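Long-range contact in phenylalanine--tRNA ligase beta subunit (Bacteroides fragilis, PDB 3IG2), which forms, with the alpha subunit, the tetrameric synthetase that joins L-phenylalanine to tRNA(Phe) at the expense of ATP, represented here by the beta-subunit core domain: residues Q63-H75 with M192-Y204. Residues are numbered along the deposited sequence; the frame is centred on the assembly and turned at random. Where two conformers were deposited one is given.
Sequences QTLLFGGLESIAH and MLKAFDVDNEVYY
In the core domain of the beta subunit, whose family belongs to the class II tRNA synthetase clan, helix 66-75 packs on the central mixed sheet, and L66, L70, I73 and A74 meet the end of helix 190-195, the turn after it and strand 200-207. One helical face thus serves two surfaces, V202 and Y204 of the strand and M192, F196 and V198 around the helix end. At the N-terminal end of helix 66-75, L66 CD1 sits over the centre of the Y204 ring in a CH-pi contact, 3.6 Å from the centroid. CG of L66 is anti to the backbone N (chi1 171°), and its other methyl, CD2, meets M192 CE tip to tip at a tight 3.3 Å. The selenium of M192, a selenomethionine, lies at the F67 ring edge, in plane, as in a Met-aromatic contact. F67 and F196 meet rim to rim, nearly coplanar at 7°, while L70 CD1 rests on one face of F196 and E71 CG touches that ring's edge. F196 and V198 flank D197, the C-prime residue of the Schellman motif ending helix 190-195; V198 CG1 meets I73 CG2 at 3.7 Å, and A74 CB lies 3.5 Å from F196 O. T64 OG1 accepts a nearly straight capping bond from L66 N (3.1 Å, 172°), and one water bridges T64 OG1 and Y204 OH, 2.7 Å from each. Y35 flanks both phenylalanines and hydrogen-bonds E71 OE2. Strand 200-207 runs between strands 109-121 and 181-188, W118 of the former touching I73, V202 and Y204.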
# COMPACT_ATOMS: atom_id res chain seq x y z
N GLN B 63 -30.42 -20.28 3.03
CA GLN B 63 -31.24 -19.16 2.59
C GLN B 63 -30.40 -17.89 2.54
O GLN B 63 -30.73 -16.97 1.81
CB GLN B 63 -32.39 -18.95 3.57
CG GLN B 63 -33.67 -18.60 2.91
CD GLN B 63 -34.83 -18.40 3.89
OE1 GLN B 63 -35.02 -19.16 4.87
NE2 GLN B 63 -35.64 -17.39 3.61
N THR B 64 -29.34 -17.85 3.36
CA THR B 64 -28.46 -16.69 3.42
C THR B 64 -27.02 -17.19 3.46
O THR B 64 -26.74 -18.27 4.01
CB THR B 64 -28.75 -15.79 4.69
OG1 THR B 64 -27.82 -14.70 4.74
CG2 THR B 64 -28.65 -16.58 6.00
N LEU B 65 -26.11 -16.38 2.94
CA LEU B 65 -24.68 -16.61 3.14
C LEU B 65 -24.17 -16.36 4.55
O LEU B 65 -23.10 -16.86 4.95
CB LEU B 65 -23.85 -15.74 2.20
CG LEU B 65 -24.04 -16.01 0.69
CD1 LEU B 65 -23.06 -15.18 -0.06
CD2 LEU B 65 -23.84 -17.47 0.39
N LEU B 66 -24.90 -15.57 5.32
CA LEU B 66 -24.34 -15.05 6.57
C LEU B 66 -23.69 -16.11 7.45
O LEU B 66 -22.52 -15.96 7.88
CB LEU B 66 -25.45 -14.39 7.39
CG LEU B 66 -25.10 -13.98 8.81
CD1 LEU B 66 -24.04 -12.88 8.79
CD2 LEU B 66 -26.35 -13.48 9.49
N PHE B 67 -24.45 -17.16 7.75
CA PHE B 67 -24.03 -18.11 8.79
C PHE B 67 -22.74 -18.86 8.48
O PHE B 67 -21.90 -19.04 9.36
CB PHE B 67 -25.16 -19.08 9.12
CG PHE B 67 -26.43 -18.40 9.54
CD1 PHE B 67 -26.43 -17.53 10.62
CD2 PHE B 67 -27.62 -18.64 8.88
CE1 PHE B 67 -27.61 -16.91 11.02
CE2 PHE B 67 -28.80 -18.03 9.28
CZ PHE B 67 -28.80 -17.17 10.34
N GLY B 68 -22.56 -19.25 7.23
CA GLY B 68 -21.32 -19.88 6.85
C GLY B 68 -20.13 -18.98 7.12
O GLY B 68 -19.10 -19.45 7.56
N GLY B 69 -20.27 -17.70 6.83
CA GLY B 69 -19.21 -16.73 7.11
C GLY B 69 -18.93 -16.60 8.61
O GLY B 69 -17.78 -16.43 9.00
N LEU B 70 -19.96 -16.68 9.44
CA LEU B 70 -19.75 -16.61 10.89
C LEU B 70 -19.03 -17.85 11.38
O LEU B 70 -18.17 -17.74 12.23
CB LEU B 70 -21.05 -16.41 11.67
CG LEU B 70 -21.82 -15.10 11.46
CD1 LEU B 70 -23.09 -15.13 12.29
CD2 LEU B 70 -20.99 -13.86 11.78
N GLU B 71 -19.36 -19.02 10.83
CA GLU B 71 -18.61 -20.25 11.09
C GLU B 71 -17.13 -20.10 10.70
O GLU B 71 -16.24 -20.48 11.47
CB GLU B 71 -19.21 -21.44 10.35
CG GLU B 71 -20.58 -21.88 10.82
CD GLU B 71 -21.25 -22.83 9.82
OE1 GLU B 71 -20.69 -23.01 8.72
OE2 GLU B 71 -22.32 -23.41 10.12
N SER B 72 -16.88 -19.53 9.52
CA SER B 72 -15.52 -19.31 9.01
C SER B 72 -14.73 -18.38 9.92
O SER B 72 -13.56 -18.61 10.17
CB SER B 72 -15.54 -18.73 7.59
OG SER B 72 -16.12 -19.63 6.65
N ILE B 73 -15.37 -17.31 10.41
CA ILE B 73 -14.71 -16.36 11.31
C ILE B 73 -14.33 -17.07 12.61
O ILE B 73 -13.19 -16.96 13.07
CB ILE B 73 -15.58 -15.10 11.60
CG1 ILE B 73 -15.53 -14.12 10.42
CG2 ILE B 73 -15.07 -14.38 12.85
CD1 ILE B 73 -16.68 -13.14 10.38
N ALA B 74 -15.29 -17.83 13.15
CA ALA B 74 -15.06 -18.70 14.30
C ALA B 74 -13.85 -19.64 14.12
O ALA B 74 -13.00 -19.71 15.01
CB ALA B 74 -16.32 -19.49 14.64
N HIS B 75 -13.77 -20.34 12.98
CA HIS B 75 -12.63 -21.24 12.69
C HIS B 75 -11.28 -20.52 12.33
O HIS B 75 -10.22 -21.16 12.34
CB HIS B 75 -13.01 -22.29 11.62
N MSE B 192 -26.17 -12.71 17.96
CA MSE B 192 -25.72 -13.60 16.89
C MSE B 192 -24.23 -13.95 16.90
O MSE B 192 -23.87 -15.07 16.59
CB MSE B 192 -26.11 -13.01 15.55
CG MSE B 192 -27.54 -13.32 15.30
SE MSE B 192 -27.54 -14.88 14.19
CE MSE B 192 -27.13 -13.68 12.71
N LEU B 193 -23.38 -12.99 17.24
CA LEU B 193 -21.96 -13.28 17.38
C LEU B 193 -21.76 -14.36 18.45
O LEU B 193 -20.98 -15.30 18.29
CB LEU B 193 -21.21 -12.00 17.79
CG LEU B 193 -21.36 -10.85 16.80
CD1 LEU B 193 -20.72 -9.58 17.34
CD2 LEU B 193 -20.75 -11.25 15.50
N LYS B 194 -22.47 -14.19 19.56
CA LYS B 194 -22.37 -15.09 20.70
C LYS B 194 -22.78 -16.50 20.31
O LYS B 194 -22.08 -17.47 20.59
CB LYS B 194 -23.26 -14.58 21.82
CG LYS B 194 -23.27 -15.47 23.04
CD LYS B 194 -22.00 -15.28 23.85
CE LYS B 194 -22.15 -14.15 24.85
NZ LYS B 194 -21.61 -14.58 26.17
N ALA B 195 -23.93 -16.62 19.64
CA ALA B 195 -24.43 -17.93 19.24
C ALA B 195 -23.45 -18.63 18.31
O ALA B 195 -23.48 -19.85 18.23
CB ALA B 195 -25.81 -17.81 18.59
N PHE B 196 -22.58 -17.88 17.63
CA PHE B 196 -21.58 -18.48 16.73
C PHE B 196 -20.15 -18.59 17.27
O PHE B 196 -19.26 -19.01 16.54
CB PHE B 196 -21.59 -17.80 15.36
CG PHE B 196 -22.66 -18.34 14.44
CD1 PHE B 196 -22.36 -19.36 13.54
CD2 PHE B 196 -23.95 -17.85 14.51
CE1 PHE B 196 -23.34 -19.87 12.71
CE2 PHE B 196 -24.95 -18.36 13.71
CZ PHE B 196 -24.66 -19.37 12.81
N ASP B 197 -19.95 -18.24 18.54
CA ASP B 197 -18.62 -18.28 19.16
C ASP B 197 -17.66 -17.28 18.50
O ASP B 197 -16.47 -17.57 18.35
CB ASP B 197 -17.99 -19.68 19.08
CG ASP B 197 -18.69 -20.70 19.93
OD1 ASP B 197 -19.50 -20.33 20.80
OD2 ASP B 197 -18.40 -21.91 19.73
N VAL B 198 -18.18 -16.13 18.10
CA VAL B 198 -17.36 -15.11 17.48
C VAL B 198 -17.15 -14.02 18.52
O VAL B 198 -18.13 -13.46 19.01
CB VAL B 198 -18.07 -14.56 16.22
CG1 VAL B 198 -17.27 -13.44 15.61
CG2 VAL B 198 -18.28 -15.72 15.21
N ASP B 199 -15.90 -13.71 18.84
CA ASP B 199 -15.71 -12.76 19.95
C ASP B 199 -15.24 -11.38 19.51
O ASP B 199 -14.92 -10.54 20.33
CB ASP B 199 -14.80 -13.34 21.07
CG ASP B 199 -15.23 -12.91 22.49
OD1 ASP B 199 -15.98 -13.69 23.15
OD2 ASP B 199 -14.82 -11.83 22.96
N ASN B 200 -15.33 -11.12 18.21
CA ASN B 200 -15.10 -9.79 17.65
C ASN B 200 -16.36 -9.31 16.96
O ASN B 200 -17.20 -10.11 16.54
CB ASN B 200 -13.93 -9.79 16.64
CG ASN B 200 -12.57 -10.02 17.31
OD1 ASN B 200 -11.80 -9.08 17.56
ND2 ASN B 200 -12.27 -11.27 17.61
N GLU B 201 -16.51 -8.01 16.86
CA GLU B 201 -17.62 -7.48 16.07
C GLU B 201 -17.46 -7.84 14.61
O GLU B 201 -16.33 -7.97 14.12
CB GLU B 201 -17.71 -5.97 16.22
CG GLU B 201 -17.97 -5.52 17.65
CD GLU B 201 -18.22 -4.05 17.73
OE1 GLU B 201 -18.16 -3.38 16.67
OE2 GLU B 201 -18.49 -3.56 18.85
N VAL B 202 -18.61 -7.99 13.93
CA VAL B 202 -18.64 -8.39 12.52
C VAL B 202 -19.51 -7.43 11.73
O VAL B 202 -20.66 -7.16 12.11
CB VAL B 202 -19.17 -9.84 12.32
CG1 VAL B 202 -19.20 -10.23 10.77
CG2 VAL B 202 -18.29 -10.81 13.06
N TYR B 203 -18.97 -6.92 10.64
CA TYR B 203 -19.72 -6.03 9.75
C TYR B 203 -19.91 -6.87 8.51
O TYR B 203 -18.95 -7.45 8.00
CB TYR B 203 -18.95 -4.73 9.50
CG TYR B 203 -18.36 -4.25 10.79
CD1 TYR B 203 -16.99 -4.05 10.93
CD2 TYR B 203 -19.17 -4.08 11.92
CE1 TYR B 203 -16.45 -3.67 12.14
CE2 TYR B 203 -18.63 -3.69 13.13
CZ TYR B 203 -17.28 -3.49 13.23
OH TYR B 203 -16.77 -3.11 14.43
N TYR B 204 -21.16 -6.97 8.07
CA TYR B 204 -21.56 -7.92 7.06
C TYR B 204 -22.35 -7.22 5.98
O TYR B 204 -23.23 -6.41 6.28
CB TYR B 204 -22.43 -9.03 7.71
CG TYR B 204 -23.13 -9.93 6.73
CD1 TYR B 204 -22.41 -10.82 5.94
CD2 TYR B 204 -24.52 -9.91 6.61
CE1 TYR B 204 -23.04 -11.63 5.05
CE2 TYR B 204 -25.17 -10.74 5.72
CZ TYR B 204 -24.42 -11.59 4.93
OH TYR B 204 -25.06 -12.45 4.04
O HOH W 1 -27.77 -12.10 3.94